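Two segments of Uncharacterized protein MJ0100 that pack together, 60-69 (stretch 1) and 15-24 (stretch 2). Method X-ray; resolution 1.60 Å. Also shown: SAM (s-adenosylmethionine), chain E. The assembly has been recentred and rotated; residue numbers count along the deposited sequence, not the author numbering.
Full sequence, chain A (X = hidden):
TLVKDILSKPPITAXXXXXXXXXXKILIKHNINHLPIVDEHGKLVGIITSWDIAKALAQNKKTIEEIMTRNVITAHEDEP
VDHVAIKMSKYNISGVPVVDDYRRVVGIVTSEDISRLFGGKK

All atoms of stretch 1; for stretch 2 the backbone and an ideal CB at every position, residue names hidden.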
# COMPACT_ATOMS: atom_id res chain seq x y z
N ASN A 60 17.16 6.47 2.68
CA ASN A 60 18.45 5.78 2.55
C ASN A 60 18.84 4.87 3.72
O ASN A 60 20.01 4.81 4.12
CB ASN A 60 19.56 6.76 2.17
CG ASN A 60 19.73 6.88 0.67
OD1 ASN A 60 19.33 7.86 0.05
ND2 ASN A 60 20.31 5.84 0.06
N LYS A 61 17.85 4.16 4.25
CA LYS A 61 18.06 3.21 5.35
C LYS A 61 18.47 1.86 4.81
O LYS A 61 17.95 1.41 3.78
CB LYS A 61 16.80 3.04 6.20
CG LYS A 61 16.27 4.31 6.85
CD LYS A 61 17.35 5.03 7.66
CE LYS A 61 16.74 6.16 8.48
NZ LYS A 61 17.81 6.96 9.15
N LYS A 62 19.38 1.18 5.51
CA LYS A 62 19.88 -0.12 5.07
C LYS A 62 19.18 -1.33 5.69
O LYS A 62 19.09 -2.38 5.04
CB LYS A 62 21.39 -0.23 5.30
CG LYS A 62 22.21 0.72 4.45
CD LYS A 62 23.70 0.54 4.70
CE LYS A 62 24.53 1.57 3.95
NZ LYS A 62 24.39 2.94 4.52
N THR A 63 18.72 -1.21 6.93
CA THR A 63 18.09 -2.35 7.63
C THR A 63 16.67 -2.02 8.07
O THR A 63 16.32 -0.85 8.27
CB THR A 63 18.90 -2.82 8.87
OG1 THR A 63 18.87 -1.79 9.87
CG2 THR A 63 20.35 -3.12 8.51
N ILE A 64 15.89 -3.08 8.26
CA ILE A 64 14.50 -2.97 8.69
C ILE A 64 14.39 -2.26 10.03
O ILE A 64 13.47 -1.47 10.24
CB ILE A 64 13.85 -4.37 8.73
CG1 ILE A 64 13.51 -4.81 7.30
CG2 ILE A 64 12.59 -4.40 9.60
CD1 ILE A 64 12.73 -3.76 6.47
N GLU A 65 15.34 -2.49 10.92
CA GLU A 65 15.16 -1.89 12.21
C GLU A 65 15.24 -0.36 12.20
O GLU A 65 14.69 0.29 13.08
CB GLU A 65 16.05 -2.55 13.24
CG GLU A 65 17.39 -1.97 13.40
CD GLU A 65 17.75 -2.04 14.86
OE1 GLU A 65 18.76 -2.68 15.19
OE2 GLU A 65 17.00 -1.46 15.68
N GLU A 66 15.86 0.20 11.17
CA GLU A 66 15.93 1.66 11.02
C GLU A 66 14.65 2.30 10.49
O GLU A 66 14.51 3.52 10.54
CB GLU A 66 17.08 2.04 10.09
CG GLU A 66 18.42 1.52 10.54
CD GLU A 66 19.49 1.75 9.51
OE1 GLU A 66 20.00 2.89 9.43
OE2 GLU A 66 19.82 0.80 8.78
N ILE A 67 13.73 1.49 9.99
CA ILE A 67 12.53 2.02 9.35
C ILE A 67 11.22 1.46 9.91
O ILE A 67 10.16 2.06 9.70
CB ILE A 67 12.58 1.84 7.80
CG1 ILE A 67 11.68 2.86 7.08
CG2 ILE A 67 12.24 0.40 7.39
CD1 ILE A 67 12.24 4.28 7.07
N MET A 68 11.28 0.33 10.61
CA MET A 68 10.04 -0.31 11.04
C MET A 68 9.22 0.60 11.94
O MET A 68 9.77 1.43 12.67
CB MET A 68 10.32 -1.65 11.74
CG MET A 68 11.14 -1.52 13.01
SD MET A 68 11.61 -3.11 13.68
CE MET A 68 12.32 -2.59 15.24
N THR A 69 7.90 0.45 11.88
CA THR A 69 7.03 1.20 12.76
C THR A 69 7.06 0.52 14.12
O THR A 69 6.75 -0.67 14.24
CB THR A 69 5.60 1.27 12.20
OG1 THR A 69 5.61 2.06 11.01
CG2 THR A 69 4.64 1.90 13.20
N UNK A 15 13.14 -10.91 11.31
CA UNK A 15 13.99 -10.22 12.27
C UNK A 15 14.35 -8.81 11.79
O UNK A 15 14.24 -8.51 10.60
CB UNK A 15 15.26 -11.03 12.52
N UNK A 16 14.76 -7.94 12.72
CA UNK A 16 14.98 -6.53 12.40
C UNK A 16 16.32 -6.24 11.72
O UNK A 16 16.49 -5.17 11.12
CB UNK A 16 14.88 -5.70 13.68
N UNK A 17 17.26 -7.18 11.82
CA UNK A 17 18.61 -6.99 11.28
C UNK A 17 18.70 -7.15 9.76
O UNK A 17 19.76 -6.90 9.17
CB UNK A 17 19.57 -7.98 11.94
N UNK A 18 17.61 -7.55 9.12
CA UNK A 18 17.65 -7.85 7.68
C UNK A 18 17.63 -6.59 6.80
O UNK A 18 17.18 -5.53 7.21
CB UNK A 18 16.47 -8.74 7.31
N UNK A 19 18.14 -6.73 5.57
CA UNK A 19 18.14 -5.64 4.60
C UNK A 19 16.73 -5.29 4.12
O UNK A 19 15.80 -6.11 4.22
CB UNK A 19 19.02 -6.01 3.40
N UNK A 20 16.60 -4.09 3.56
CA UNK A 20 15.33 -3.66 2.95
C UNK A 20 14.94 -4.59 1.80
O UNK A 20 13.78 -5.00 1.68
CB UNK A 20 15.44 -2.22 2.45
N UNK A 21 15.92 -4.96 0.97
CA UNK A 21 15.70 -5.91 -0.12
C UNK A 21 15.20 -7.28 0.37
O UNK A 21 14.28 -7.85 -0.23
CB UNK A 21 17.00 -6.09 -0.91
N UNK A 22 15.80 -7.81 1.44
CA UNK A 22 15.36 -9.10 1.98
C UNK A 22 13.90 -9.01 2.43
O UNK A 22 13.10 -9.89 2.12
CB UNK A 22 16.25 -9.53 3.15
N UNK A 23 13.55 -7.92 3.12
CA UNK A 23 12.16 -7.71 3.56
C UNK A 23 11.19 -7.66 2.39
O UNK A 23 10.11 -8.26 2.44
CB UNK A 23 12.05 -6.42 4.37
N UNK A 24 11.57 -6.94 1.33
CA UNK A 24 10.74 -6.84 0.13
C UNK A 24 10.53 -8.21 -0.51
O UNK A 24 9.43 -8.54 -0.94
CB UNK A 24 11.38 -5.88 -0.88
N SAM E . -2.71 0.51 5.58
CA SAM E . -1.68 1.53 5.29
C SAM E . -0.31 0.86 5.19
O SAM E . -0.16 -0.24 4.65
OXT SAM E . 0.70 1.42 5.64
CB SAM E . -1.67 2.57 6.40
CG SAM E . -1.33 3.96 5.85
SD SAM E . 0.11 4.72 6.68
CE SAM E . 0.48 6.02 5.52
C5' SAM E . 1.57 3.65 6.46
C4' SAM E . 2.18 3.20 7.78
O4' SAM E . 1.22 2.45 8.54
C3' SAM E . 3.31 2.22 7.49
O3' SAM E . 4.55 2.89 7.67
C2' SAM E . 3.15 1.12 8.54
O2' SAM E . 4.36 1.01 9.29
C1' SAM E . 2.02 1.66 9.43
N9 SAM E . 1.22 0.51 9.93
C8 SAM E . 0.57 -0.38 9.17
N7 SAM E . -0.03 -1.27 9.97
C5 SAM E . 0.23 -0.93 11.23
C6 SAM E . -0.11 -1.47 12.46
N6 SAM E . -0.87 -2.56 12.55
N1 SAM E . 0.34 -0.88 13.58
C2 SAM E . 1.10 0.20 13.51
N3 SAM E . 1.45 0.74 12.35
C4 SAM E . 1.03 0.19 11.20

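At position 15 CA-to-CB points away and no atom of stretch 1 lies within 5.5 Å of the ideal CB, so this contact leaves the choice open. The deposited residue is His-15, whose ND1 is hydrogen-bonded elsewhere in the structure.

Position 16 is tight. Its ideal CB sits 3.4 Å from CB of Glu-65 and 4.2 Å from SD of Met-68, while its carbonyl O lies 2.9 Å from Glu-65 N, a weak hydrogen bond that holds the two backbones close. Something small suits such a spot: alanine, serine, perhaps glycine. It is Ser-16, with chi1 in p. A water joins the two side chains, 2.7 Å from Ser-16 OG and donating to Glu-65 OE1 at 3.0 Å, so a hydroxyl adds a polar link that a bare methyl could not.

Position 17 points away into space free of stretch 1, and many polar residues would serve. Asn-17 takes it; its backbone O lies 3.9 Å from Thr-63 CG2.

At 18 the backbone is extended and does the main work: O accepts from Ile-64 N at 3.0 Å with a nearly straight N-H...O angle of 162°, and Thr-63 CA adds a CA-H...O contact to the same O at 3.3 Å. CB points away, yet Ile-64 CG1 is 4.9 Å from it, so a branched or longer apolar chain could reach back. Ile-18 does, its CG1 3.8 Å from Ile-64 CG1.

Position 19 is also extended, just ahead of helical angles at 20 to 24, and its CA makes a CA-H...O contact of 3.4 Å to Lys-62 O. A single bridge pairs it with Thr-63. An N-cap favours serine, threonine, aspartate or asparagine; Ser-19 caps by accepting from the amide N of residue 22 at its OG, 2.9 Å away.

Position 20 gives its N to Lys-62 O in a weak bond of 3.4 Å. CB points sideways, 5.1 Å from Ile-64 CD1, which invites a medium apolar chain such as leucine, isoleucine or methionine. Ile-20 brings its end nearer: CD1 lies 3.9 Å from Ile-64 CD1 and 4.3 Å from Ile-67 CG2.

Positions 21 and 22 have sideways CBs beyond reach of stretch 1, which sets no demand; they are Met-21 and Glu-22, whose side chains lead away.

Position 23 points toward stretch 1, its ideal CB already 3.5 Å from Ile-64 CD1. Alanine or glycine fits best, and Ala-23 packs its methyl there. Position 24 lies out of contact; Ala-24 continues the helix.

Stretch 2 15-24: HSNISIMEAA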
# COMPACT_ATOMS: atom_id res chain seq x y z
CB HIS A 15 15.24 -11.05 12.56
CG HIS A 15 14.94 -12.34 13.25
ND1 HIS A 15 14.25 -12.40 14.44
CD2 HIS A 15 15.25 -13.62 12.93
CE1 HIS A 15 14.14 -13.66 14.83
NE2 HIS A 15 14.74 -14.42 13.93
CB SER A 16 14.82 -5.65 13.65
OG SER A 16 15.96 -5.72 14.49
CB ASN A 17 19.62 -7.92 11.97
CG ASN A 17 19.22 -9.39 11.90
OD1 ASN A 17 19.78 -10.17 11.13
ND2 ASN A 17 18.24 -9.78 12.72
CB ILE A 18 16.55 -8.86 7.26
CG1 ILE A 18 15.14 -8.27 7.42
CG2 ILE A 18 16.69 -10.18 8.03
CD1 ILE A 18 14.05 -9.06 6.71
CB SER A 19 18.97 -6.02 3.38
OG SER A 19 18.30 -7.03 2.64
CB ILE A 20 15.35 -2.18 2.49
CG1 ILE A 20 16.00 -1.26 3.54
CG2 ILE A 20 13.93 -1.70 2.15
CD1 ILE A 20 15.38 -1.31 4.94
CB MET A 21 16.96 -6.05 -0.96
CG MET A 21 16.85 -7.10 -2.05
SD MET A 21 18.38 -7.35 -2.94
CE MET A 21 18.26 -6.07 -4.19
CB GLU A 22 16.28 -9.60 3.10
CG GLU A 22 15.94 -11.02 3.58
CD GLU A 22 17.03 -11.68 4.42
OE1 GLU A 22 16.67 -12.46 5.33
OE2 GLU A 22 18.23 -11.44 4.17
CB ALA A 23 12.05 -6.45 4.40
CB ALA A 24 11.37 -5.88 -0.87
O HOH W 1 18.70 -5.60 14.66
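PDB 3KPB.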